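Local coordinates for vacuolar protein sorting-associated protein VTA1 (Saccharomyces cerevisiae, PDB 2RKK) that takes part in multivesicular body sorting, its N-terminal MIT-motif domain probably binding ESCRT-III-type proteins, at residues V9-A13 and L28-A32; G22-Y26 and I57-K61; Q87-K91 and W136-I140; L122-I126 and C155-L159; F129-L133 and L148-I152. All coordinates share one frame; numbering follows the deposited sequence.

Contact 1 (V9-A13 and L28-A32); sequences VVATA and LQLYA
Val9 and Val10 close on Ala32, and Ala13 closes on Leu28, in an antiparallel pair of helices that opens this all-helical domain of MIT type. The evidence for the pairing is direct: the axes of segments 9-13 and 28-32 pass 8.9 Å apart, with 162° between their chain directions. Packing is densest where alanines face the partner helix. Ala32 CB takes a methyl from each valine, Val9 CG1 at 3.6 Å and Val10 CG2 also at 3.6 Å. About one turn further along, Ala13 CB rests on Leu28 CB at 3.7 Å and on Gln29 CG at 3.8 Å. The aliphatic part of Gln29 makes this contact, while its NE2 is hydrogen-bonded to Gly25 O within its own helix. Helix 44-62 touches Val10 and Gln29 as well.

The Thr12 margin is looser and partly open to solvent. Thr12 CG2 stays 4.3 Å from Leu28 CD1, while Thr12 OG1 turns to Arg8 O in its own helix; no hydrogen bond joins the two segments. Val9 serves two neighbours through its two branches: CG1, anti to the backbone N (chi1 162°), goes to Ala32, and CG2, beside that N, goes to Tyr31. The Val9 and Tyr31 side chains cross at about a right angle, and Val9 CG2 meets the Tyr31 ring obliquely, 4.0 Å from Tyr31 CE2.

Contact 2 (G22-Y26 and I57-K61); sequences GIIGY and IEAFK
Gly22 O accepts the amide of Tyr26 N at 2.8 Å and sits obliquely to the Phe60 ring of the other helix, 3.6 Å from Phe60 CE1. Phe60 thus lies against bare glycine backbone at one end and against Tyr26 at the other. The two rings form a strongly offset pair: planes 23° apart and centroids 4.8 Å apart, with little overlap. Tyr26 CB supplies a CH-pi contact, standing over the face of Phe60 at 4.2 Å from its centroid and 13° off the normal. Tyr26 CG is anti to the backbone N (chi1 168°), which carries the ring toward helix 44-62; its edge then faces Ile57 O, nearly in plane, with Tyr26 CE1 3.5 Å from that oxygen. Tyr26 OH ends beside the aliphatic Lys61 CD, 3.8 Å away. An alanine in place of Phe60 would probably open a gap beside Gly22 and leave one face of Tyr26 without its aromatic neighbour. Segments 22-26 and 57-61 run roughly antiparallel, joining helices 22-36 and 44-62; Ile84 of helix 82-85 touches the side chains of Tyr26 and Phe60, Val19 of the second subunit packs on Phe60, and the Gly22 backbone is hydrogen-bonded to that subunit.

Contact 3 (Q87-K91 and W136-I140); sequences QEKAK and WKENI
Trp136 lays its indole against Lys91 and Gln87, and almost every atom of the side chain finds a partner. At the root, Trp136 CB stands 4.0 Å from Lys91 CG, and the two side chains slide past each other in opposite directions. Trp136 CD2, at the ring fusion, has Lys91 CB over it at 3.7 Å. On the pyrrole edge, NE1 donates a hydrogen bond to Gln87 OE1 of 3.0 Å with an N-H...O angle of 158°. That oxygen lies close to the indole plane, whereas the donor stands 36° above the carbonyl plane of the amide and so misses its lone pairs. Further round, Trp136 CE3 meets Lys91 CG at 3.8 Å. The six-membered ring has Lys91 CA over its face, a CH-pi contact 3.8 Å from the centroid and 10° off the normal. At the far rim, Trp136 CZ2 comes to 4.0 Å from Ala90 CB.

Trp136 is the first residue to leave helical geometry after helix 116-135, in the loop that turns the chain into helix 142-163; the contact therefore docks an interhelical loop on the first turn of helix 87-110. Lys91 CG lies anti to the backbone N, and bends at chi2, chi3 and chi4 carry the ammonium group past the indole, where Lys91 NZ is 2.7 Å from the backbone Asn139 O. Tyr27 meets Trp136 edge-to-face, and its OH takes a weak hydrogen bond from Gln87 NE2. On the same helical segment, Lys89 forms a salt bridge with Glu104 of the second subunit.

Contact 4 (L122-I126 and C155-L159); sequences LWCCI and CKIYL
Leu159 divides its two methyls between Leu122 and Trp123, and its branching explains most of this contact. CD2 sits over a face of the indole, 3.4 Å from the centroid of the five-membered ring of Trp123 and 20° off its normal, a CH-pi arrangement. CD1 goes the other way, to 3.5 Å from Leu122 CB, as the two leucine side chains run past each other in opposite directions.

Trp123 starts from a bond that points away from the partner helix; the indole nevertheless swings back to cover Leu159. In Ile126, CG1 is anti to the carbonyl carbon and beside the backbone N, and the extended chi2 (176°) carries CD1 out toward Leu159 and Lys156. Ile126 CD1 shares the covered face of the indole and lies 3.5 Å from Leu159 CD2. The same Ile126 CD1 also meets Lys156 CG at 3.5 Å, the two side chains crossing at about a right angle. Lys156 then bends at chi3 and chi4, which brings NZ back to 4.1 Å from Trp123 CH2, oblique to the ring. With an alanine in place of Trp123, Leu159 would probably lose the flat surface under CD2, and the end of Lys156 would be freer to turn. Deeper in, Cys155 SG rests 4.0 Å from Cys125 CB.

Segments 122-126 and 155-159 run at 157° to each other, one level of the antiparallel hairpin of helices 116-135 and 142-163. Helix 87-110 backs the buried side through Leu101 on Cys125 and Tyr102 on Cys155, and helix 2-18 reaches Trp123 with Arg8.

Contact 5 (F129-L133 and L148-I152); sequences FSCIL and LQKRI
The CH-pi part of the contact is Arg151 on the Phe129 ring. Arg151 CB stands over one face of the phenyl ring, 4.1 Å from the centroid of Phe129 and 24° off the normal, displaced toward the rim. Arg151 CD continues along the ring and reaches Phe129 CZ at 3.6 Å, so the aliphatic shaft of the arginine does most of the covering while its guanidinium lies only obliquely near the ring.

A second set is aliphatic. Phe129 CB and Ile152 CG1 come to 3.4 Å as the two side chains pass in opposite directions. Leu148 is shared through its branches: chi1 sets CG beside the backbone N, and the extended chi2 (-176°) then parts the methyls, CD2 crossing to Phe129 CD2 at 3.6 Å and CD1 directed to Ile132 and Leu133. Leu133 splits similarly, with CD2 on Leu148 CB at 3.7 Å and CD1 meeting Ile152 CD1 tip to tip, also at 3.7 Å.

Ser130 OG is a polar atom at this interface, 3.7 Å from Ile152 CD1. It is hydrogen-bonded to an earlier carbonyl of its own helix, Ile126 O, and no hydrogen bond crosses between the segments.

The axes of segments 129-133 and 148-152 pass 9.9 Å apart with 156° between their directions, within the antiparallel hairpin of helices 116-135 and 142-163. Tyr102 of helix 87-110 meets Phe129 edge-to-face, Met94 of that helix lies on Ile132, and Tyr31 of helix 22-36 touches Ser130.

In the fold
Four of the five contacts, all in one helical domain, fall into two groups. Contacts 1 and 2 share helix 22-36, with centres 10 Å apart, and meet directly through Leu30 and Ile57. Contacts 4 and 5 are successive levels of one hairpin, also 10 Å between centres, with Ile126 packed on Ile152. Tyr31 bridges the groups by touching Ser130 and Cys131, while Thr12 of contact 1 touches Cys124 of contact 4. Contact 3, centred 13 Å from contact 5, joins it through Ile140. Contacts 2 and 4 lie furthest apart, about 24 Å between centres, on opposite sides of the chain's centre; contact 2 borders the second subunit.

Contact 1 (V9-A13 and L28-A32)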
# COMPACT_ATOMS: atom_id res chain seq x y z
N VAL A 9 16.16 3.75 -8.80
CA VAL A 9 14.75 3.41 -8.81
C VAL A 9 14.59 1.90 -8.66
O VAL A 9 13.93 1.43 -7.73
CB VAL A 9 14.09 3.88 -10.13
CG1 VAL A 9 12.78 3.17 -10.35
CG2 VAL A 9 13.87 5.39 -10.06
N VAL A 10 15.22 1.14 -9.54
CA VAL A 10 15.11 -0.30 -9.46
C VAL A 10 15.49 -0.83 -8.08
O VAL A 10 14.87 -1.78 -7.58
CB VAL A 10 15.97 -1.00 -10.52
CG1 VAL A 10 15.86 -2.50 -10.38
CG2 VAL A 10 15.51 -0.57 -11.91
N ALA A 11 16.50 -0.23 -7.45
CA ALA A 11 16.92 -0.65 -6.11
C ALA A 11 15.79 -0.40 -5.11
O ALA A 11 15.46 -1.26 -4.30
CB ALA A 11 18.15 0.12 -5.69
N THR A 12 15.19 0.79 -5.19
CA THR A 12 14.10 1.17 -4.30
C THR A 12 12.87 0.31 -4.54
O THR A 12 12.12 0.02 -3.61
CB THR A 12 13.69 2.63 -4.52
OG1 THR A 12 14.85 3.47 -4.53
CG2 THR A 12 12.75 3.08 -3.42
N ALA A 13 12.66 -0.06 -5.79
CA ALA A 13 11.53 -0.89 -6.17
C ALA A 13 11.62 -2.23 -5.45
O ALA A 13 10.64 -2.71 -4.87
CB ALA A 13 11.51 -1.10 -7.67
N LEU A 28 7.03 1.34 -9.76
CA LEU A 28 8.38 1.87 -9.73
C LEU A 28 9.16 1.18 -10.82
O LEU A 28 9.98 1.80 -11.50
CB LEU A 28 9.03 1.58 -8.39
CG LEU A 28 8.76 2.64 -7.33
CD1 LEU A 28 9.48 2.28 -6.04
CD2 LEU A 28 9.23 3.99 -7.87
N GLN A 29 8.89 -0.10 -11.02
CA GLN A 29 9.61 -0.87 -12.03
C GLN A 29 9.23 -0.47 -13.42
O GLN A 29 10.08 -0.25 -14.29
CB GLN A 29 9.34 -2.35 -11.85
CG GLN A 29 10.01 -2.91 -10.64
CD GLN A 29 9.46 -4.26 -10.27
OE1 GLN A 29 9.79 -5.26 -10.89
NE2 GLN A 29 8.60 -4.28 -9.27
N LEU A 30 7.92 -0.41 -13.61
CA LEU A 30 7.33 -0.04 -14.89
C LEU A 30 7.91 1.30 -15.30
O LEU A 30 8.20 1.55 -16.48
CB LEU A 30 5.82 0.06 -14.70
CG LEU A 30 4.96 -0.10 -15.94
CD1 LEU A 30 5.39 -1.31 -16.74
CD2 LEU A 30 3.52 -0.24 -15.48
N TYR A 31 8.09 2.17 -14.31
CA TYR A 31 8.66 3.48 -14.49
C TYR A 31 10.12 3.29 -14.95
O TYR A 31 10.48 3.75 -16.04
CB TYR A 31 8.53 4.28 -13.17
CG TYR A 31 9.33 5.58 -13.09
CD1 TYR A 31 9.43 6.45 -14.19
CD2 TYR A 31 10.01 5.93 -11.91
CE1 TYR A 31 10.19 7.63 -14.13
CE2 TYR A 31 10.77 7.11 -11.83
CZ TYR A 31 10.85 7.94 -12.96
OH TYR A 31 11.62 9.09 -12.94
N ALA A 32 10.94 2.59 -14.16
CA ALA A 32 12.34 2.33 -14.50
C ALA A 32 12.47 1.77 -15.91
O ALA A 32 13.41 2.06 -16.63
CB ALA A 32 12.97 1.37 -13.51

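Contact 2 (G22-Y26 and I57-K61)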
# COMPACT_ATOMS: atom_id res chain seq x y z
N GLY A 22 4.12 -4.40 -2.82
CA GLY A 22 4.07 -4.83 -4.21
C GLY A 22 3.53 -3.93 -5.30
O GLY A 22 4.14 -3.80 -6.36
N ILE A 23 2.37 -3.32 -5.06
CA ILE A 23 1.81 -2.45 -6.06
C ILE A 23 2.72 -1.24 -6.29
O ILE A 23 2.95 -0.83 -7.44
CB ILE A 23 0.40 -1.97 -5.68
CG1 ILE A 23 -0.59 -3.14 -5.81
CG2 ILE A 23 -0.03 -0.84 -6.60
CD1 ILE A 23 -2.05 -2.76 -5.52
N ILE A 24 3.25 -0.67 -5.21
CA ILE A 24 4.14 0.47 -5.34
C ILE A 24 5.37 0.04 -6.17
O ILE A 24 5.64 0.61 -7.22
CB ILE A 24 4.64 1.00 -3.95
CG1 ILE A 24 3.48 1.14 -2.96
CG2 ILE A 24 5.28 2.36 -4.11
CD1 ILE A 24 2.52 2.24 -3.28
N GLY A 25 6.09 -0.97 -5.69
CA GLY A 25 7.28 -1.44 -6.38
C GLY A 25 6.98 -1.85 -7.81
O GLY A 25 7.87 -1.83 -8.67
N TYR A 26 5.73 -2.24 -8.05
CA TYR A 26 5.32 -2.65 -9.39
C TYR A 26 5.53 -1.46 -10.33
O TYR A 26 6.30 -1.54 -11.29
CB TYR A 26 3.84 -3.04 -9.38
CG TYR A 26 3.22 -3.22 -10.75
CD1 TYR A 26 3.63 -4.27 -11.60
CD2 TYR A 26 2.18 -2.37 -11.17
CE1 TYR A 26 3.00 -4.49 -12.84
CE2 TYR A 26 1.55 -2.57 -12.39
CZ TYR A 26 1.96 -3.64 -13.23
OH TYR A 26 1.31 -3.86 -14.43
N ILE A 57 7.53 -7.53 -14.01
CA ILE A 57 6.31 -6.75 -14.20
C ILE A 57 5.16 -7.63 -14.62
O ILE A 57 4.08 -7.62 -14.01
CB ILE A 57 6.51 -5.66 -15.28
CG1 ILE A 57 7.31 -4.49 -14.72
CG2 ILE A 57 5.17 -5.15 -15.77
CD1 ILE A 57 7.74 -3.52 -15.78
N GLU A 58 5.40 -8.39 -15.67
CA GLU A 58 4.38 -9.27 -16.20
C GLU A 58 3.85 -10.30 -15.21
O GLU A 58 2.64 -10.46 -15.03
CB GLU A 58 4.89 -9.98 -17.43
CG GLU A 58 3.78 -10.57 -18.22
CD GLU A 58 4.20 -10.90 -19.61
OE1 GLU A 58 4.70 -9.98 -20.32
OE2 GLU A 58 4.03 -12.08 -19.99
N ALA A 59 4.79 -11.00 -14.57
CA ALA A 59 4.50 -12.02 -13.58
C ALA A 59 3.55 -11.44 -12.54
O ALA A 59 2.55 -12.06 -12.17
CB ALA A 59 5.77 -12.46 -12.91
N PHE A 60 3.86 -10.22 -12.11
CA PHE A 60 3.06 -9.54 -11.10
C PHE A 60 1.61 -9.30 -11.51
O PHE A 60 0.69 -9.62 -10.76
CB PHE A 60 3.68 -8.19 -10.73
CG PHE A 60 2.94 -7.48 -9.63
CD1 PHE A 60 3.36 -7.60 -8.32
CD2 PHE A 60 1.81 -6.72 -9.91
CE1 PHE A 60 2.67 -6.97 -7.29
CE2 PHE A 60 1.10 -6.08 -8.89
CZ PHE A 60 1.54 -6.21 -7.58
N LYS A 61 1.43 -8.71 -12.69
CA LYS A 61 0.08 -8.40 -13.19
C LYS A 61 -0.70 -9.66 -13.46
O LYS A 61 -1.90 -9.73 -13.20
CB LYS A 61 0.16 -7.56 -14.47
CG LYS A 61 -1.21 -7.05 -14.93
CD LYS A 61 -1.10 -6.16 -16.16
CE LYS A 61 -2.47 -5.69 -16.63
NZ LYS A 61 -2.34 -4.72 -17.75

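Contact 3 (Q87-K91 and W136-I140)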
# COMPACT_ATOMS: atom_id res chain seq x y z
N GLN A 87 -5.62 2.63 -14.46
CA GLN A 87 -4.54 3.59 -14.29
C GLN A 87 -4.95 4.87 -13.55
O GLN A 87 -4.10 5.58 -13.01
CB GLN A 87 -3.93 3.91 -15.65
CG GLN A 87 -3.32 2.69 -16.33
CD GLN A 87 -2.31 1.97 -15.44
OE1 GLN A 87 -1.21 2.46 -15.21
NE2 GLN A 87 -2.70 0.81 -14.91
N GLU A 88 -6.25 5.13 -13.53
CA GLU A 88 -6.84 6.30 -12.85
C GLU A 88 -6.68 6.10 -11.35
O GLU A 88 -6.11 6.94 -10.65
CB GLU A 88 -8.34 6.38 -13.21
CG GLU A 88 -9.26 7.09 -12.21
CD GLU A 88 -9.26 8.60 -12.36
OE1 GLU A 88 -10.04 9.27 -11.63
OE2 GLU A 88 -8.49 9.12 -13.21
N LYS A 89 -7.18 4.96 -10.87
CA LYS A 89 -7.12 4.60 -9.47
C LYS A 89 -5.67 4.33 -9.05
O LYS A 89 -5.27 4.66 -7.94
CB LYS A 89 -8.00 3.37 -9.21
CG LYS A 89 -9.49 3.62 -9.49
CD LYS A 89 -10.36 2.37 -9.31
CE LYS A 89 -11.80 2.61 -9.82
NZ LYS A 89 -12.64 1.37 -9.97
N ALA A 90 -4.89 3.75 -9.95
CA ALA A 90 -3.50 3.46 -9.65
C ALA A 90 -2.75 4.77 -9.40
O ALA A 90 -1.95 4.87 -8.46
CB ALA A 90 -2.86 2.70 -10.81
N LYS A 91 -3.02 5.78 -10.23
CA LYS A 91 -2.38 7.09 -10.09
C LYS A 91 -2.72 7.73 -8.74
O LYS A 91 -1.83 8.22 -8.04
CB LYS A 91 -2.81 7.99 -11.26
CG LYS A 91 -2.23 9.40 -11.26
CD LYS A 91 -3.09 10.35 -10.46
CE LYS A 91 -4.45 10.59 -11.14
NZ LYS A 91 -4.33 11.30 -12.44
N TRP A 136 1.86 8.69 -15.74
CA TRP A 136 0.55 9.28 -15.98
C TRP A 136 0.56 10.76 -16.33
O TRP A 136 0.06 11.56 -15.56
CB TRP A 136 -0.31 9.04 -14.74
CG TRP A 136 -0.37 7.59 -14.39
CD1 TRP A 136 -0.96 6.60 -15.11
CD2 TRP A 136 0.18 6.95 -13.23
NE1 TRP A 136 -0.82 5.39 -14.49
CE2 TRP A 136 -0.11 5.57 -13.33
CE3 TRP A 136 0.91 7.40 -12.12
CZ2 TRP A 136 0.28 4.64 -12.36
CZ3 TRP A 136 1.30 6.48 -11.15
CH2 TRP A 136 0.98 5.11 -11.28
N LYS A 137 1.10 11.12 -17.49
CA LYS A 137 1.12 12.52 -17.87
C LYS A 137 -0.26 13.06 -18.24
O LYS A 137 -0.75 13.99 -17.60
CB LYS A 137 2.08 12.73 -19.04
CG LYS A 137 3.54 12.74 -18.65
CD LYS A 137 4.44 12.93 -19.87
CE LYS A 137 4.57 11.63 -20.66
NZ LYS A 137 5.33 10.59 -19.88
N GLU A 138 -0.88 12.47 -19.26
CA GLU A 138 -2.21 12.88 -19.73
C GLU A 138 -3.32 12.49 -18.76
O GLU A 138 -4.44 12.22 -19.18
CB GLU A 138 -2.55 12.25 -21.09
CG GLU A 138 -1.75 12.78 -22.26
CD GLU A 138 -0.26 12.75 -22.01
OE1 GLU A 138 0.27 11.66 -21.67
OE2 GLU A 138 0.38 13.83 -22.14
N ASN A 139 -2.99 12.42 -17.48
CA ASN A 139 -3.99 12.06 -16.49
C ASN A 139 -3.79 13.02 -15.32
O ASN A 139 -4.60 13.08 -14.41
CB ASN A 139 -3.81 10.59 -16.08
CG ASN A 139 -4.94 10.08 -15.18
OD1 ASN A 139 -6.12 10.37 -15.41
ND2 ASN A 139 -4.57 9.29 -14.17
N ILE A 140 -2.71 13.80 -15.38
CA ILE A 140 -2.42 14.76 -14.33
C ILE A 140 -2.69 16.21 -14.74
O ILE A 140 -2.16 16.70 -15.75
CB ILE A 140 -0.96 14.67 -13.85
CG1 ILE A 140 -0.66 13.28 -13.29
CG2 ILE A 140 -0.71 15.72 -12.77
CD1 ILE A 140 0.81 13.07 -12.88

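Contact 4 (L122-I126 and C155-L159)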
# COMPACT_ATOMS: atom_id res chain seq x y z
N LEU A 122 14.29 11.14 1.07
CA LEU A 122 14.02 12.22 0.12
C LEU A 122 14.23 11.80 -1.34
O LEU A 122 13.55 12.30 -2.24
CB LEU A 122 14.86 13.47 0.46
CG LEU A 122 14.50 14.19 1.77
CD1 LEU A 122 15.43 15.37 2.02
CD2 LEU A 122 13.06 14.65 1.73
N TRP A 123 15.16 10.89 -1.58
CA TRP A 123 15.38 10.43 -2.95
C TRP A 123 14.24 9.53 -3.35
O TRP A 123 13.83 9.51 -4.50
CB TRP A 123 16.70 9.69 -3.06
CG TRP A 123 17.78 10.59 -3.45
CD1 TRP A 123 18.78 11.10 -2.65
CD2 TRP A 123 17.97 11.16 -4.74
NE1 TRP A 123 19.58 11.95 -3.38
CE2 TRP A 123 19.11 12.00 -4.67
CE3 TRP A 123 17.29 11.03 -5.96
CZ2 TRP A 123 19.59 12.71 -5.77
CZ3 TRP A 123 17.77 11.74 -7.06
CH2 TRP A 123 18.91 12.57 -6.96
N CYS A 124 13.72 8.78 -2.38
CA CYS A 124 12.61 7.88 -2.63
C CYS A 124 11.40 8.71 -3.08
O CYS A 124 10.68 8.33 -4.01
CB CYS A 124 12.30 7.09 -1.36
SG CYS A 124 10.98 5.89 -1.51
N CYS A 125 11.19 9.84 -2.41
CA CYS A 125 10.11 10.78 -2.69
C CYS A 125 10.27 11.34 -4.10
O CYS A 125 9.30 11.44 -4.87
CB CYS A 125 10.14 11.94 -1.68
SG CYS A 125 9.53 11.50 -0.03
N ILE A 126 11.50 11.72 -4.43
CA ILE A 126 11.80 12.24 -5.75
C ILE A 126 11.48 11.16 -6.81
O ILE A 126 10.87 11.46 -7.83
CB ILE A 126 13.31 12.69 -5.82
CG1 ILE A 126 13.49 13.92 -4.92
CG2 ILE A 126 13.74 13.02 -7.25
CD1 ILE A 126 14.93 14.42 -4.81
N CYS A 155 12.68 18.64 -2.67
CA CYS A 155 13.50 17.53 -2.19
C CYS A 155 14.94 17.75 -2.59
O CYS A 155 15.85 17.74 -1.75
CB CYS A 155 13.01 16.21 -2.77
SG CYS A 155 11.43 15.67 -2.08
N LYS A 156 15.15 17.95 -3.89
CA LYS A 156 16.48 18.18 -4.44
C LYS A 156 17.18 19.37 -3.78
O LYS A 156 18.40 19.42 -3.74
CB LYS A 156 16.38 18.38 -5.96
CG LYS A 156 15.67 17.24 -6.69
CD LYS A 156 15.64 17.46 -8.19
CE LYS A 156 16.83 16.80 -8.90
NZ LYS A 156 16.65 15.32 -9.00
N ILE A 157 16.41 20.33 -3.26
CA ILE A 157 17.01 21.49 -2.62
C ILE A 157 17.56 21.15 -1.24
O ILE A 157 18.73 21.38 -0.97
CB ILE A 157 15.99 22.66 -2.47
CG1 ILE A 157 15.73 23.28 -3.85
CG2 ILE A 157 16.51 23.72 -1.49
CD1 ILE A 157 14.72 24.36 -3.85
N TYR A 158 16.70 20.62 -0.37
CA TYR A 158 17.13 20.24 0.98
C TYR A 158 18.11 19.10 0.93
O TYR A 158 18.83 18.84 1.90
CB TYR A 158 15.94 19.86 1.84
CG TYR A 158 15.31 21.04 2.53
CD1 TYR A 158 14.21 21.68 1.96
CD2 TYR A 158 15.82 21.51 3.74
CE1 TYR A 158 13.62 22.77 2.60
CE2 TYR A 158 15.23 22.60 4.39
CZ TYR A 158 14.12 23.23 3.81
OH TYR A 158 13.50 24.28 4.44
N LEU A 159 18.12 18.40 -0.20
CA LEU A 159 19.03 17.28 -0.38
C LEU A 159 20.43 17.87 -0.51
O LEU A 159 21.39 17.33 0.03
CB LEU A 159 18.64 16.50 -1.65
CG LEU A 159 18.57 14.98 -1.52
CD1 LEU A 159 18.08 14.56 -0.14
CD2 LEU A 159 17.67 14.44 -2.60

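Contact 5 (F129-L133 and L148-I152)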
# COMPACT_ATOMS: atom_id res chain seq x y z
N PHE A 129 7.52 10.59 -6.90
CA PHE A 129 6.93 11.71 -7.62
C PHE A 129 7.24 11.60 -9.12
O PHE A 129 6.34 11.71 -9.95
CB PHE A 129 7.46 13.05 -7.07
CG PHE A 129 6.80 13.47 -5.78
CD1 PHE A 129 7.55 13.89 -4.69
CD2 PHE A 129 5.40 13.43 -5.65
CE1 PHE A 129 6.92 14.26 -3.49
CE2 PHE A 129 4.77 13.79 -4.46
CZ PHE A 129 5.53 14.21 -3.37
N SER A 130 8.50 11.36 -9.46
CA SER A 130 8.92 11.22 -10.86
C SER A 130 8.16 10.11 -11.57
O SER A 130 7.81 10.23 -12.76
CB SER A 130 10.40 10.92 -10.94
OG SER A 130 11.14 11.97 -10.35
N CYS A 131 7.95 9.02 -10.85
CA CYS A 131 7.25 7.87 -11.37
C CYS A 131 5.84 8.30 -11.73
O CYS A 131 5.40 8.13 -12.86
CB CYS A 131 7.25 6.77 -10.31
SG CYS A 131 6.11 5.41 -10.61
N ILE A 132 5.13 8.89 -10.76
CA ILE A 132 3.77 9.37 -10.99
C ILE A 132 3.65 10.29 -12.21
O ILE A 132 2.75 10.14 -13.03
CB ILE A 132 3.24 10.09 -9.72
CG1 ILE A 132 3.10 9.07 -8.59
CG2 ILE A 132 1.91 10.77 -10.03
CD1 ILE A 132 3.20 9.66 -7.20
N LEU A 133 4.57 11.25 -12.34
CA LEU A 133 4.54 12.18 -13.47
C LEU A 133 4.79 11.50 -14.81
O LEU A 133 4.13 11.79 -15.81
CB LEU A 133 5.56 13.30 -13.29
CG LEU A 133 5.38 14.28 -12.14
CD1 LEU A 133 6.68 15.02 -11.91
CD2 LEU A 133 4.25 15.25 -12.43
N LEU A 148 3.58 18.74 -8.26
CA LEU A 148 4.50 17.64 -8.10
C LEU A 148 5.89 18.00 -8.54
O LEU A 148 6.86 17.63 -7.88
CB LEU A 148 4.04 16.43 -8.89
CG LEU A 148 2.69 15.88 -8.43
CD1 LEU A 148 2.38 14.62 -9.25
CD2 LEU A 148 2.76 15.56 -6.94
N GLN A 149 6.02 18.72 -9.65
CA GLN A 149 7.34 19.10 -10.12
C GLN A 149 7.99 19.98 -9.06
O GLN A 149 9.21 19.97 -8.92
CB GLN A 149 7.25 19.87 -11.43
CG GLN A 149 6.49 19.17 -12.50
CD GLN A 149 6.51 19.95 -13.81
OE1 GLN A 149 6.25 21.16 -13.84
NE2 GLN A 149 6.81 19.25 -14.90
N LYS A 150 7.18 20.71 -8.30
CA LYS A 150 7.70 21.59 -7.24
C LYS A 150 8.13 20.80 -6.02
O LYS A 150 9.11 21.14 -5.36
CB LYS A 150 6.64 22.62 -6.80
CG LYS A 150 6.15 23.60 -7.88
CD LYS A 150 7.20 24.63 -8.29
CE LYS A 150 6.98 25.12 -9.74
NZ LYS A 150 5.58 25.59 -10.05
N ARG A 151 7.38 19.74 -5.71
CA ARG A 151 7.71 18.91 -4.56
C ARG A 151 9.03 18.20 -4.81
O ARG A 151 9.84 18.05 -3.89
CB ARG A 151 6.59 17.91 -4.30
CG ARG A 151 5.31 18.59 -3.86
CD ARG A 151 4.35 17.58 -3.30
NE ARG A 151 3.06 17.54 -3.98
CZ ARG A 151 2.06 18.37 -3.73
NH1 ARG A 151 2.20 19.32 -2.82
NH2 ARG A 151 0.90 18.24 -4.38
N ILE A 152 9.26 17.80 -6.05
CA ILE A 152 10.51 17.16 -6.38
C ILE A 152 11.63 18.16 -6.19
O ILE A 152 12.64 17.85 -5.55
CB ILE A 152 10.52 16.67 -7.83
CG1 ILE A 152 9.48 15.56 -7.99
CG2 ILE A 152 11.92 16.23 -8.22
CD1 ILE A 152 9.34 15.01 -9.39